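Long-range contacts in endoglucanase, family GH5 (Zobellia galactanivorans, PDB 6GL2), which hydrolyses hemicellulose, probably including mixed-linked glucan, as a family GH5 endoglucanase: residues A23-G28 and G317-N322; F59-L64 and E99-I104; P76-E81 and K124-K129; K195-T200 and I223-S228. All blocks are in the same frame, centred on the assembly; numbering follows the deposited sequence.

Contact 1 of 4, residues A23-G28 and G317-N322; sequences AGWNLG and GIFNRN
Trp25, Leu27 and Gly28, at and just beyond the first strand of a (beta/alpha)8 TIM barrel, receive Ile318, Phe319 and Arg321 from the long loop that follows the last strand, 304-307. The contact is buried and joins the first strand to the loop leaving the last.

The polar part is a two-nitrogen grip on one oxygen. Arg321 presents its guanidinium end-on, and both NH1 and NH2 donate to the carbonyl oxygen of Gly28. NH2 lies 2.9 Å from Gly28 O and in the carbonyl plane, on a lone pair; NH1, at 3.0 Å from Gly28 O, comes in tilted 26° from that plane. The oxygen sits close to the guanidinium plane, and two bonds to one atom should restrict rotation of the group. Asp309 adds a long, weak ion pair to NH2 and also accepts from the backbone N atoms of Ile318 and Phe319, pinning this loop.

The apolar part centres on the Trp25 indole, which extends from the strand with CG anti to the backbone N (chi1 -179°). Ile318 CG1 approaches the edge of the ring, 4.1 Å from Trp25 NE1, which also makes a weak hydrogen bond to Asp309 OD2, and Phe319 CB lies 4.1 Å from Trp25 CZ2. Helix 48-57 also borders Trp25 and Phe319, through Ile54.

At the far end of the indole, Arg321 NE stands at the ring edge, 4.0 Å from Trp25 CH2, with the two planes 69° apart. Over one face of the guanidinium, toward its rim, lies Leu27 CD1, 3.8 Å from Arg321 NH1.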
loop_
_atom_site.group_PDB
_atom_site.type_symbol
_atom_site.label_atom_id
_atom_site.label_comp_id
_atom_site.label_asym_id
_atom_site.label_seq_id
_atom_site.Cartn_x
_atom_site.Cartn_y
_atom_site.Cartn_z
ATOM N N ALA A 23 -11.594 -6.829 -0.190
ATOM C CA ALA A 23 -10.270 -7.356 0.034
ATOM C C ALA A 23 -9.410 -6.986 -1.158
ATOM O O ALA A 23 -9.902 -6.886 -2.309
ATOM C CB ALA A 23 -10.289 -8.857 0.182
ATOM N N GLY A 24 -8.111 -6.826 -0.928
ATOM C CA GLY A 24 -7.195 -6.469 -2.002
ATOM C C GLY A 24 -6.053 -7.366 -2.170
ATOM O O GLY A 24 -5.708 -8.225 -1.346
ATOM N N TRP A 25 -5.419 -7.192 -3.313
ATOM C CA TRP A 25 -4.236 -7.938 -3.751
ATOM C C TRP A 25 -3.235 -6.956 -4.360
ATOM O O TRP A 25 -3.624 -6.072 -5.098
ATOM C CB TRP A 25 -4.659 -9.028 -4.747
ATOM C CG TRP A 25 -3.580 -9.900 -5.272
ATOM C CD1 TRP A 25 -3.195 -11.167 -4.814
ATOM C CD2 TRP A 25 -2.821 -9.709 -6.499
ATOM N NE1 TRP A 25 -2.183 -11.692 -5.597
ATOM C CE2 TRP A 25 -1.954 -10.862 -6.640
ATOM C CE3 TRP A 25 -2.764 -8.709 -7.444
ATOM C CZ2 TRP A 25 -1.069 -10.971 -7.698
ATOM C CZ3 TRP A 25 -1.873 -8.863 -8.518
ATOM C CH2 TRP A 25 -1.053 -9.992 -8.640
ATOM N N ASN A 26 -1.962 -7.098 -3.963
ATOM C CA ASN A 26 -0.835 -6.300 -4.493
ATOM C C ASN A 26 -0.185 -6.905 -5.723
ATOM O O ASN A 26 0.211 -8.048 -5.665
ATOM C CB ASN A 26 0.305 -6.175 -3.455
ATOM C CG ASN A 26 0.104 -5.118 -2.401
ATOM O OD1 ASN A 26 0.356 -3.948 -2.644
ATOM N ND2 ASN A 26 -0.424 -5.500 -1.216
ATOM N N LEU A 27 -0.032 -6.109 -6.715
ATOM C CA LEU A 27 0.803 -6.419 -7.873
ATOM C C LEU A 27 2.289 -6.157 -7.539
ATOM O O LEU A 27 2.871 -5.169 -8.000
ATOM C CB LEU A 27 0.330 -5.685 -9.115
ATOM C CG LEU A 27 0.975 -6.021 -10.438
ATOM C CD1 LEU A 27 0.537 -7.390 -10.948
ATOM C CD2 LEU A 27 0.844 -4.955 -11.495
ATOM N N GLY A 28 2.822 -6.980 -6.644
ATOM C CA GLY A 28 4.162 -6.724 -6.184
ATOM C C GLY A 28 5.259 -7.179 -7.126
ATOM O O GLY A 28 5.047 -8.089 -7.909
ATOM N N GLY A 317 4.070 -15.132 -3.455
ATOM C CA GLY A 317 3.243 -15.279 -4.619
ATOM C C GLY A 317 2.184 -16.382 -4.436
ATOM O O GLY A 317 2.520 -17.572 -4.160
ATOM N N ILE A 318 0.943 -16.004 -4.526
ATOM C CA ILE A 318 -0.184 -16.923 -4.512
ATOM C C ILE A 318 -0.883 -17.083 -5.854
ATOM O O ILE A 318 -1.536 -18.109 -6.097
ATOM C CB ILE A 318 -1.203 -16.620 -3.384
ATOM C CG1 ILE A 318 -1.853 -15.262 -3.574
ATOM C CG2 ILE A 318 -0.472 -16.621 -2.034
ATOM C CD1 ILE A 318 -2.979 -15.016 -2.588
ATOM N N PHE A 319 -0.603 -16.154 -6.776
ATOM C CA PHE A 319 -1.081 -16.211 -8.185
ATOM C C PHE A 319 0.113 -16.435 -9.097
ATOM O O PHE A 319 1.143 -15.811 -8.908
ATOM C CB PHE A 319 -1.748 -14.902 -8.518
ATOM C CG PHE A 319 -2.249 -14.797 -9.948
ATOM C CD1 PHE A 319 -3.196 -15.699 -10.447
ATOM C CD2 PHE A 319 -1.743 -13.890 -10.817
ATOM C CE1 PHE A 319 -3.637 -15.596 -11.751
ATOM C CE2 PHE A 319 -2.203 -13.816 -12.138
ATOM C CZ PHE A 319 -3.138 -14.667 -12.621
ATOM N N ASN A 320 -0.027 -17.348 -10.088
ATOM C CA ASN A 320 0.994 -17.583 -11.034
ATOM C C ASN A 320 0.762 -16.717 -12.292
ATOM O O ASN A 320 -0.137 -16.964 -13.097
ATOM C CB ASN A 320 1.039 -19.060 -11.449
ATOM C CG ASN A 320 2.212 -19.359 -12.287
ATOM O OD1 ASN A 320 2.630 -18.633 -13.157
ATOM N ND2 ASN A 320 2.728 -20.638 -12.133
ATOM N N ARG A 321 1.511 -15.639 -12.407
ATOM C CA ARG A 321 1.358 -14.691 -13.532
ATOM C C ARG A 321 1.740 -15.290 -14.875
ATOM O O ARG A 321 1.210 -14.757 -15.888
ATOM C CB ARG A 321 2.193 -13.411 -13.244
ATOM C CG ARG A 321 1.775 -12.728 -11.981
ATOM C CD ARG A 321 2.596 -11.513 -11.682
ATOM N NE ARG A 321 2.419 -11.124 -10.292
ATOM C CZ ARG A 321 3.069 -10.108 -9.685
ATOM N NH1 ARG A 321 3.793 -9.233 -10.371
ATOM N NH2 ARG A 321 2.961 -9.982 -8.382
ATOM N N ASN A 322 2.557 -16.312 -14.862
ATOM C CA ASN A 322 2.985 -16.924 -16.143
ATOM C C ASN A 322 1.985 -17.931 -16.686
ATOM O O ASN A 322 1.804 -17.992 -17.900
ATOM C CB ASN A 322 4.305 -17.608 -15.935
ATOM C CG ASN A 322 5.468 -16.594 -15.726
ATOM O OD1 ASN A 322 6.202 -16.692 -14.793
ATOM N ND2 ASN A 322 5.484 -15.613 -16.555
#

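Contact 2 of 4, residues F59-L64 and E99-I104; sequences FKTLRL and EMYVII
Lys60 NZ donates to the carbonyl oxygen of Glu99 at 2.8 Å, among the shortest polar bonds between residues 59-64 and 99-104. The lysine is bent at CB-CG (chi2 64°), which folds its amine over onto the neighbouring chain, its CE 4.1 Å from Tyr101 CE1. Glu99 has a positive phi and is the C-prime residue of the Schellman motif closing helix 82-96, so the ammonium stands where the helix end would be expected to favour a positive charge.

From there the strands run parallel, 16° apart, with Thr61, Leu62, Arg63 and Leu64 level with Tyr101, Val102, Ile103 and Ile104. Tyr101 N to Lys60 O, Leu62 N to Tyr101 O, Ile103 N to Leu62 O and Leu64 N to Ile103 O bond them in turn.

On the Thr61 side, Thr61 CG2 meets Ile103 CD1 at 3.7 Å and Thr61 OG1 lies 3.5 Å from Tyr101 CB; the hydroxyl is bonded to Met21 O. On the other, Met100 curls at its last torsion (chi3 81°) to bring CE to 4.0 Å from Leu62 CB.

The unit is a beta-alpha-beta crossover: helix 82-96 packs on Leu62, Leu64, Val102 and Ile104, while Thr61, Arg63 and Ile103 face Ile306 inside the barrel, where Arg63 forms salt bridges to Glu148 and Glu275 and a hydrogen bond from NH1 to Asn26 OD1, and strands 24-26 and 145-148 flank the pair.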
loop_
_atom_site.group_PDB
_atom_site.type_symbol
_atom_site.label_atom_id
_atom_site.label_comp_id
_atom_site.label_asym_id
_atom_site.label_seq_id
_atom_site.Cartn_x
_atom_site.Cartn_y
_atom_site.Cartn_z
ATOM N N PHE A 59 -11.173 -10.480 -5.431
ATOM C CA PHE A 59 -10.550 -9.264 -4.923
ATOM C C PHE A 59 -11.238 -8.038 -5.496
ATOM O O PHE A 59 -11.420 -7.985 -6.723
ATOM C CB PHE A 59 -9.042 -9.260 -5.275
ATOM C CG PHE A 59 -8.206 -10.307 -4.552
ATOM C CD1 PHE A 59 -7.928 -10.073 -3.184
ATOM C CD2 PHE A 59 -7.888 -11.529 -5.081
ATOM C CE1 PHE A 59 -7.201 -11.006 -2.474
ATOM C CE2 PHE A 59 -7.117 -12.440 -4.407
ATOM C CZ PHE A 59 -6.866 -12.193 -3.056
ATOM N N LYS A 60 -11.533 -7.084 -4.671
ATOM C CA LYS A 60 -12.182 -5.873 -5.083
ATOM C C LYS A 60 -11.228 -4.673 -5.314
ATOM O O LYS A 60 -11.556 -3.720 -5.970
ATOM C CB LYS A 60 -13.343 -5.529 -4.108
ATOM C CG LYS A 60 -14.129 -4.347 -4.537
ATOM C CD LYS A 60 -14.879 -4.530 -5.860
ATOM C CE LYS A 60 -15.891 -3.406 -6.224
ATOM N NZ LYS A 60 -16.691 -3.723 -7.409
ATOM N N THR A 61 -10.031 -4.823 -4.738
ATOM C CA THR A 61 -9.008 -3.744 -4.768
ATOM C C THR A 61 -7.695 -4.306 -5.292
ATOM O O THR A 61 -7.267 -5.381 -4.892
ATOM C CB THR A 61 -8.756 -3.081 -3.432
ATOM O OG1 THR A 61 -9.976 -2.450 -3.010
ATOM C CG2 THR A 61 -7.671 -2.029 -3.397
ATOM N N LEU A 62 -7.115 -3.644 -6.306
ATOM C CA LEU A 62 -5.773 -3.820 -6.749
ATOM C C LEU A 62 -4.896 -2.737 -6.173
ATOM O O LEU A 62 -5.126 -1.552 -6.378
ATOM C CB LEU A 62 -5.655 -3.758 -8.264
ATOM C CG LEU A 62 -4.242 -3.985 -8.841
ATOM C CD1 LEU A 62 -3.799 -5.398 -8.657
ATOM C CD2 LEU A 62 -4.143 -3.509 -10.289
ATOM N N ARG A 63 -3.831 -3.124 -5.446
ATOM C CA ARG A 63 -2.812 -2.150 -5.089
ATOM C C ARG A 63 -1.664 -2.299 -6.159
ATOM O O ARG A 63 -1.238 -3.415 -6.456
ATOM C CB ARG A 63 -2.256 -2.330 -3.664
ATOM C CG ARG A 63 -1.182 -1.310 -3.272
ATOM C CD ARG A 63 -1.070 -1.211 -1.782
ATOM N NE ARG A 63 -0.014 -0.320 -1.277
ATOM C CZ ARG A 63 1.228 -0.723 -0.961
ATOM N NH1 ARG A 63 1.635 -1.912 -1.177
ATOM N NH2 ARG A 63 2.012 0.129 -0.328
ATOM N N LEU A 64 -1.365 -1.167 -6.764
ATOM C CA LEU A 64 -0.452 -1.028 -7.896
ATOM C C LEU A 64 0.725 -0.197 -7.418
ATOM O O LEU A 64 0.818 1.027 -7.621
ATOM C CB LEU A 64 -1.227 -0.318 -9.054
ATOM C CG LEU A 64 -0.437 -0.029 -10.310
ATOM C CD1 LEU A 64 0.311 -1.282 -10.763
ATOM C CD2 LEU A 64 -1.433 0.516 -11.376
ATOM N N GLU A 99 -14.010 -3.425 -12.619
ATOM C CA GLU A 99 -14.831 -2.910 -11.553
ATOM C C GLU A 99 -14.093 -2.822 -10.212
ATOM O O GLU A 99 -14.747 -2.792 -9.162
ATOM C CB GLU A 99 -16.198 -3.635 -11.444
ATOM C CG GLU A 99 -16.962 -3.603 -12.780
ATOM C CD GLU A 99 -17.151 -2.163 -13.230
ATOM O OE1 GLU A 99 -17.932 -1.449 -12.572
ATOM O OE2 GLU A 99 -16.525 -1.725 -14.200
ATOM N N MET A 100 -12.773 -2.875 -10.213
ATOM C CA MET A 100 -11.965 -2.805 -8.998
ATOM C C MET A 100 -11.596 -1.377 -8.644
ATOM O O MET A 100 -11.555 -0.483 -9.477
ATOM C CB MET A 100 -10.682 -3.613 -9.188
ATOM C CG MET A 100 -10.919 -5.083 -9.524
ATOM S SD MET A 100 -9.379 -5.929 -9.935
ATOM C CE MET A 100 -8.779 -6.260 -8.256
ATOM N N TYR A 101 -11.284 -1.215 -7.364
ATOM C CA TYR A 101 -10.564 -0.059 -6.874
ATOM C C TYR A 101 -9.065 -0.257 -7.255
ATOM O O TYR A 101 -8.632 -1.417 -7.281
ATOM C CB TYR A 101 -10.662 0.074 -5.350
ATOM C CG TYR A 101 -12.062 0.501 -4.885
ATOM C CD1 TYR A 101 -13.044 -0.431 -4.697
ATOM C CD2 TYR A 101 -12.344 1.795 -4.734
ATOM C CE1 TYR A 101 -14.379 -0.038 -4.342
ATOM C CE2 TYR A 101 -13.651 2.239 -4.316
ATOM C CZ TYR A 101 -14.606 1.304 -4.203
ATOM O OH TYR A 101 -15.893 1.698 -3.855
ATOM N N VAL A 102 -8.375 0.853 -7.390
ATOM C CA VAL A 102 -6.931 0.760 -7.745
ATOM C C VAL A 102 -6.277 1.796 -6.867
ATOM O O VAL A 102 -6.642 2.979 -6.824
ATOM C CB VAL A 102 -6.646 1.091 -9.222
ATOM C CG1 VAL A 102 -5.150 1.235 -9.411
ATOM C CG2 VAL A 102 -7.184 -0.032 -10.067
ATOM N N ILE A 103 -5.151 1.387 -6.230
ATOM C CA ILE A 103 -4.328 2.312 -5.450
ATOM C C ILE A 103 -2.990 2.465 -6.224
ATOM O O ILE A 103 -2.294 1.482 -6.453
ATOM C CB ILE A 103 -4.048 1.718 -4.049
ATOM C CG1 ILE A 103 -5.297 1.491 -3.218
ATOM C CG2 ILE A 103 -3.049 2.593 -3.311
ATOM C CD1 ILE A 103 -5.113 0.391 -2.163
ATOM N N ILE A 104 -2.631 3.710 -6.470
ATOM C CA ILE A 104 -1.282 3.970 -7.074
ATOM C C ILE A 104 -0.483 4.725 -6.006
ATOM O O ILE A 104 -0.998 5.656 -5.378
ATOM C CB ILE A 104 -1.431 4.893 -8.305
ATOM C CG1 ILE A 104 -2.164 4.098 -9.435
ATOM C CG2 ILE A 104 -0.045 5.363 -8.776
ATOM C CD1 ILE A 104 -2.551 5.016 -10.622
#

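Contact 3 of 4, residues P76-E81 and K124-K129; sequences PDYLIE and KDELSK
The backbones come closest at Tyr78 and Lys129, CA to CA 6.5 Å, where residues 76-81 turn through a left-handed conformation at Tyr78 just after a cis peptide before Pro76. From this turn the Tyr78 side chain points toward helix 117-137.

Glu126 lies flat over one face of the phenol ring. Its CG is above the ring centre, 3.6 Å from the centroid and 7° off the normal, a CH-pi contact, and its carboxylate continues across the CD1-CE1 side with its plane only 8° from that of the ring. Glu126 CD is 3.5 Å from Tyr78 CE1. With CG anti to the backbone N (chi1 -175°), the extended glutamate runs across the ring, from the CD2-CE2 side to the CD1-CE1 side.

Lys129 CB stands at the ring edge, 4.2 Å from Tyr78 CD2, and Lys129 CG runs 3.5 Å from Pro76 O. A water bridges Lys129 NZ and Asp77 OD1, weakly on the Asp77 side.

Gln133, one helical turn on, bonds to Tyr78 O and Ile80 N. This is surface packing of a TIM barrel: the loop between strand 61-64 and helix 82-96 rests on the helix that follows the next strand.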
loop_
_atom_site.group_PDB
_atom_site.type_symbol
_atom_site.label_atom_id
_atom_site.label_comp_id
_atom_site.label_asym_id
_atom_site.label_seq_id
_atom_site.Cartn_x
_atom_site.Cartn_y
_atom_site.Cartn_z
ATOM N N PRO A 76 14.923 21.394 -11.777
ATOM C CA PRO A 76 13.870 21.529 -10.762
ATOM C C PRO A 76 12.524 20.966 -11.240
ATOM O O PRO A 76 11.596 20.930 -10.443
ATOM C CB PRO A 76 13.746 23.053 -10.618
ATOM C CG PRO A 76 14.067 23.540 -11.983
ATOM C CD PRO A 76 15.220 22.703 -12.423
ATOM N N ASP A 77 12.394 20.550 -12.516
ATOM C CA ASP A 77 11.127 20.086 -13.007
ATOM C C ASP A 77 10.877 18.602 -12.629
ATOM O O ASP A 77 9.731 18.292 -12.435
ATOM C CB ASP A 77 10.971 20.172 -14.513
ATOM C CG ASP A 77 10.726 21.609 -15.043
ATOM O OD1 ASP A 77 10.807 22.549 -14.277
ATOM O OD2 ASP A 77 10.446 21.739 -16.247
ATOM N N TYR A 78 11.912 17.786 -12.510
ATOM C CA TYR A 78 11.748 16.348 -12.129
ATOM C C TYR A 78 10.694 15.718 -13.047
ATOM O O TYR A 78 9.739 15.095 -12.550
ATOM C CB TYR A 78 11.397 16.223 -10.682
ATOM C CG TYR A 78 12.467 16.733 -9.742
ATOM C CD1 TYR A 78 13.672 16.037 -9.592
ATOM C CD2 TYR A 78 12.240 17.871 -8.955
ATOM C CE1 TYR A 78 14.644 16.494 -8.700
ATOM C CE2 TYR A 78 13.212 18.339 -8.066
ATOM C CZ TYR A 78 14.387 17.634 -7.958
ATOM O OH TYR A 78 15.343 18.076 -7.073
ATOM N N LEU A 79 10.811 15.894 -14.356
ATOM C CA LEU A 79 9.827 15.390 -15.288
ATOM C C LEU A 79 9.717 13.851 -15.216
ATOM O O LEU A 79 10.746 13.156 -15.334
ATOM C CB LEU A 79 10.269 15.809 -16.723
ATOM C CG LEU A 79 9.372 15.339 -17.852
ATOM C CD1 LEU A 79 7.938 15.736 -17.793
ATOM C CD2 LEU A 79 9.986 15.754 -19.182
ATOM N N ILE A 80 8.540 13.347 -15.106
ATOM C CA ILE A 80 8.325 11.912 -15.170
ATOM C C ILE A 80 8.199 11.509 -16.624
ATOM O O ILE A 80 7.390 12.136 -17.382
ATOM C CB ILE A 80 7.034 11.503 -14.393
ATOM C CG1 ILE A 80 7.076 11.938 -12.913
ATOM C CG2 ILE A 80 6.844 9.986 -14.502
ATOM C CD1 ILE A 80 5.779 11.659 -12.150
ATOM N N GLU A 81 8.863 10.458 -17.051
ATOM C CA GLU A 81 8.753 10.005 -18.416
ATOM C C GLU A 81 7.324 9.643 -18.759
ATOM O O GLU A 81 6.690 8.870 -18.057
ATOM C CB GLU A 81 9.710 8.819 -18.641
ATOM C CG GLU A 81 11.197 9.117 -18.419
ATOM C CD GLU A 81 12.068 7.862 -18.520
ATOM O OE1 GLU A 81 11.539 6.752 -18.633
ATOM O OE2 GLU A 81 13.309 7.983 -18.469
ATOM N N LYS A 124 11.140 17.784 -0.244
ATOM C CA LYS A 124 9.814 18.385 -0.354
ATOM C C LYS A 124 9.681 19.065 -1.684
ATOM O O LYS A 124 8.594 19.025 -2.303
ATOM C CB LYS A 124 9.628 19.381 0.815
ATOM C CG LYS A 124 9.432 18.616 2.124
ATOM C CD LYS A 124 9.681 19.451 3.400
ATOM C CE LYS A 124 8.669 20.548 3.568
ATOM N NZ LYS A 124 9.045 21.335 4.799
ATOM N N ASP A 125 10.736 19.618 -2.223
ATOM C CA ASP A 125 10.651 20.226 -3.549
ATOM C C ASP A 125 10.322 19.156 -4.663
ATOM O O ASP A 125 9.467 19.330 -5.510
ATOM C CB ASP A 125 11.950 20.952 -3.915
ATOM C CG ASP A 125 12.245 22.227 -3.076
ATOM O OD1 ASP A 125 11.378 22.817 -2.393
ATOM O OD2 ASP A 125 13.503 22.511 -3.075
ATOM N N GLU A 126 11.099 18.070 -4.628
ATOM C CA GLU A 126 10.928 16.981 -5.593
ATOM C C GLU A 126 9.568 16.319 -5.439
ATOM O O GLU A 126 8.892 16.098 -6.462
ATOM C CB GLU A 126 12.064 15.948 -5.466
ATOM C CG GLU A 126 11.892 14.912 -6.575
ATOM C CD GLU A 126 13.104 14.021 -6.798
ATOM O OE1 GLU A 126 14.084 14.123 -6.053
ATOM O OE2 GLU A 126 12.943 13.199 -7.760
ATOM N N LEU A 127 9.162 16.036 -4.228
ATOM C CA LEU A 127 7.871 15.379 -4.005
ATOM C C LEU A 127 6.703 16.164 -4.518
ATOM O O LEU A 127 5.791 15.652 -5.078
ATOM C CB LEU A 127 7.643 15.068 -2.522
ATOM C CG LEU A 127 8.019 13.762 -1.953
ATOM C CD1 LEU A 127 7.546 13.775 -0.483
ATOM C CD2 LEU A 127 7.272 12.647 -2.730
ATOM N N SER A 128 6.762 17.484 -4.310
ATOM C CA SER A 128 5.687 18.336 -4.782
ATOM C C SER A 128 5.576 18.236 -6.314
ATOM O O SER A 128 4.463 18.087 -6.841
ATOM C CB SER A 128 6.005 19.799 -4.403
ATOM O OG SER A 128 4.921 20.605 -4.772
ATOM N N LYS A 129 6.696 18.269 -7.012
ATOM C CA LYS A 129 6.740 18.227 -8.478
ATOM C C LYS A 129 6.241 16.838 -8.950
ATOM O O LYS A 129 5.467 16.696 -9.923
ATOM C CB LYS A 129 8.123 18.440 -9.023
ATOM C CG LYS A 129 8.601 19.885 -9.011
ATOM C CD LYS A 129 7.679 20.793 -9.756
ATOM C CE LYS A 129 8.188 22.234 -9.724
ATOM N NZ LYS A 129 7.219 23.207 -10.309
HETATM O O HOH W 1 7.943 22.366 -12.882
#

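Contact 4 of 4, residues K195-T200 and I223-S228; sequences KIMVST and IVSVHS
The flat groups that meet between Ile196, Val198, Ile223 and Ser225 are peptide units, not rings. At one carbonyl the partner comes in end-on: Val198 N donates to Ile223 O at 2.9 Å, nearly along the C=O axis. At another it sits over the plane: Ser225 N, 3.1 Å from Val198 O, stands 63° out of the carbonyl plane and uses no lone pair, although the N-H itself points almost straight at the oxygen. That oxygen is also bonded to the hydroxyl of Tyr213. Ile223 N to Ile196 O opens the series, and Thr200 N to Ser225 O, long and weak at 3.5 Å, ends it, in keeping with strands 196-199 and 223-227 diverging at 47°.

Met197 and Ile223 share one face of the sheet, with Met197 CG 4.0 Å from Ile223 CG2. The methionine then bends at chi3 (55°), placing CE 3.9 Å from Ser225 OG, which is anti to its own backbone N. Lys195 CB meets Ile223 CD1 at 3.8 Å, while its amine is held by Asn221 OD1 and Ile12 O. At the other end Thr200 OG1 packs 3.7 Å from Val226 CG1 and is hydrogen-bonded to Ser204 O.

Val198 and Val224 point the other way; helix 167-186 covers Val198, while Met197 and Ile223 reach Val272 of strand 271-276. Parallel neighbours with helix 207-212 in the crossover between them, the two strands are the fifth and sixth staves of the (beta/alpha)8 barrel.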
loop_
_atom_site.group_PDB
_atom_site.type_symbol
_atom_site.label_atom_id
_atom_site.label_comp_id
_atom_site.label_asym_id
_atom_site.label_seq_id
_atom_site.Cartn_x
_atom_site.Cartn_y
_atom_site.Cartn_z
ATOM N N LYS A 195 -9.898 9.997 -2.576
ATOM C CA LYS A 195 -9.342 9.364 -1.347
ATOM C C LYS A 195 -7.832 9.228 -1.465
ATOM O O LYS A 195 -7.303 8.890 -2.536
ATOM C CB LYS A 195 -9.969 8.009 -1.107
ATOM C CG LYS A 195 -11.470 8.094 -0.769
ATOM C CD LYS A 195 -11.870 8.868 0.484
ATOM C CE LYS A 195 -13.420 8.801 0.582
ATOM N NZ LYS A 195 -14.096 9.929 -0.057
ATOM N N ILE A 196 -7.116 9.630 -0.401
ATOM C CA ILE A 196 -5.655 9.565 -0.312
ATOM C C ILE A 196 -5.281 8.733 0.885
ATOM O O ILE A 196 -5.761 9.014 2.003
ATOM C CB ILE A 196 -5.029 10.961 -0.246
ATOM C CG1 ILE A 196 -5.383 11.824 -1.412
ATOM C CG2 ILE A 196 -3.513 10.764 -0.144
ATOM C CD1 ILE A 196 -4.909 13.232 -1.271
ATOM N N MET A 197 -4.486 7.696 0.759
ATOM C CA MET A 197 -3.938 6.916 1.801
ATOM C C MET A 197 -2.617 7.465 2.262
ATOM O O MET A 197 -1.658 7.610 1.458
ATOM C CB MET A 197 -3.787 5.453 1.296
ATOM C CG MET A 197 -5.081 4.671 1.250
ATOM S SD MET A 197 -4.907 3.110 0.297
ATOM C CE MET A 197 -3.526 2.386 1.158
ATOM N N VAL A 198 -2.552 7.790 3.532
ATOM C CA VAL A 198 -1.406 8.401 4.172
ATOM C C VAL A 198 -0.863 7.493 5.237
ATOM O O VAL A 198 -1.557 7.219 6.212
ATOM C CB VAL A 198 -1.758 9.813 4.706
ATOM C CG1 VAL A 198 -0.678 10.461 5.556
ATOM C CG2 VAL A 198 -2.206 10.770 3.595
ATOM N N SER A 199 0.375 7.093 5.101
ATOM C CA SER A 199 1.022 6.147 5.998
ATOM C C SER A 199 1.639 6.796 7.232
ATOM O O SER A 199 2.015 7.942 7.262
ATOM C CB SER A 199 2.165 5.416 5.289
ATOM O OG SER A 199 3.181 6.344 4.960
ATOM N N THR A 200 1.754 5.970 8.280
ATOM C CA THR A 200 2.661 6.268 9.385
ATOM C C THR A 200 4.081 6.105 8.879
ATOM O O THR A 200 4.384 5.649 7.780
ATOM C CB THR A 200 2.407 5.271 10.502
ATOM O OG1 THR A 200 2.468 3.957 9.935
ATOM C CG2 THR A 200 1.020 5.446 11.176
ATOM N N ILE A 223 -7.392 8.477 4.274
ATOM C CA ILE A 223 -7.407 7.144 4.878
ATOM C C ILE A 223 -6.036 6.792 5.426
ATOM O O ILE A 223 -5.022 7.139 4.819
ATOM C CB ILE A 223 -7.841 6.100 3.804
ATOM C CG1 ILE A 223 -9.209 6.413 3.203
ATOM C CG2 ILE A 223 -7.702 4.673 4.238
ATOM C CD1 ILE A 223 -9.481 5.653 1.878
ATOM N N VAL A 224 -5.982 6.113 6.591
ATOM C CA VAL A 224 -4.711 5.725 7.139
ATOM C C VAL A 224 -4.245 4.456 6.451
ATOM O O VAL A 224 -4.957 3.532 6.159
ATOM C CB VAL A 224 -4.900 5.417 8.631
ATOM C CG1 VAL A 224 -3.625 4.870 9.263
ATOM C CG2 VAL A 224 -5.403 6.692 9.363
ATOM N N SER A 225 -2.952 4.440 6.121
ATOM C CA SER A 225 -2.221 3.269 5.592
ATOM C C SER A 225 -1.227 2.724 6.612
ATOM O O SER A 225 -0.334 3.476 7.066
ATOM C CB SER A 225 -1.429 3.673 4.301
ATOM O OG SER A 225 -0.685 2.566 3.877
ATOM N N VAL A 226 -1.336 1.465 6.968
ATOM C CA VAL A 226 -0.348 0.753 7.765
ATOM C C VAL A 226 -0.129 -0.585 7.121
ATOM O O VAL A 226 -0.985 -1.076 6.341
ATOM C CB VAL A 226 -0.734 0.587 9.259
ATOM C CG1 VAL A 226 -0.700 1.956 9.942
ATOM C CG2 VAL A 226 -2.063 -0.103 9.393
ATOM N N HIS A 227 1.025 -1.158 7.368
ATOM C CA HIS A 227 1.371 -2.488 6.963
ATOM C C HIS A 227 1.686 -3.267 8.228
ATOM O O HIS A 227 2.438 -2.771 9.084
ATOM C CB HIS A 227 2.589 -2.475 6.056
ATOM C CG HIS A 227 2.422 -1.643 4.780
ATOM N ND1 HIS A 227 3.446 -1.397 3.944
ATOM C CD2 HIS A 227 1.320 -1.101 4.258
ATOM C CE1 HIS A 227 2.954 -0.633 2.914
ATOM N NE2 HIS A 227 1.695 -0.490 3.067
ATOM N N SER A 228 1.265 -4.507 8.332
ATOM C CA SER A 228 1.538 -5.342 9.540
ATOM C C SER A 228 1.627 -6.806 9.178
ATOM O O SER A 228 0.606 -7.467 9.026
ATOM C CB SER A 228 0.460 -5.122 10.538
ATOM O OG SER A 228 0.978 -5.806 11.756
#

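Contacts 1, 2 and 4 all lie on the closed eight-stranded barrel, whereas contact 3 sits at the surface, about 30 Å from contact 1, centre to centre. Along the chain, contact 1 brackets the other three in sequence, bringing the first strand together with the loop after the last. Contacts 2 and 3 interleave; contact 4 follows both. Contacts 1 and 2 share adjoining strands and touch through Asn26 OD1 and Arg63 NH1, 2.8 Å apart. Contacts 2 and 4, centres about 15 Å apart, meet inside the barrel where Ile103 CD1 packs on Met197 SD, linking the core across non-adjacent strands.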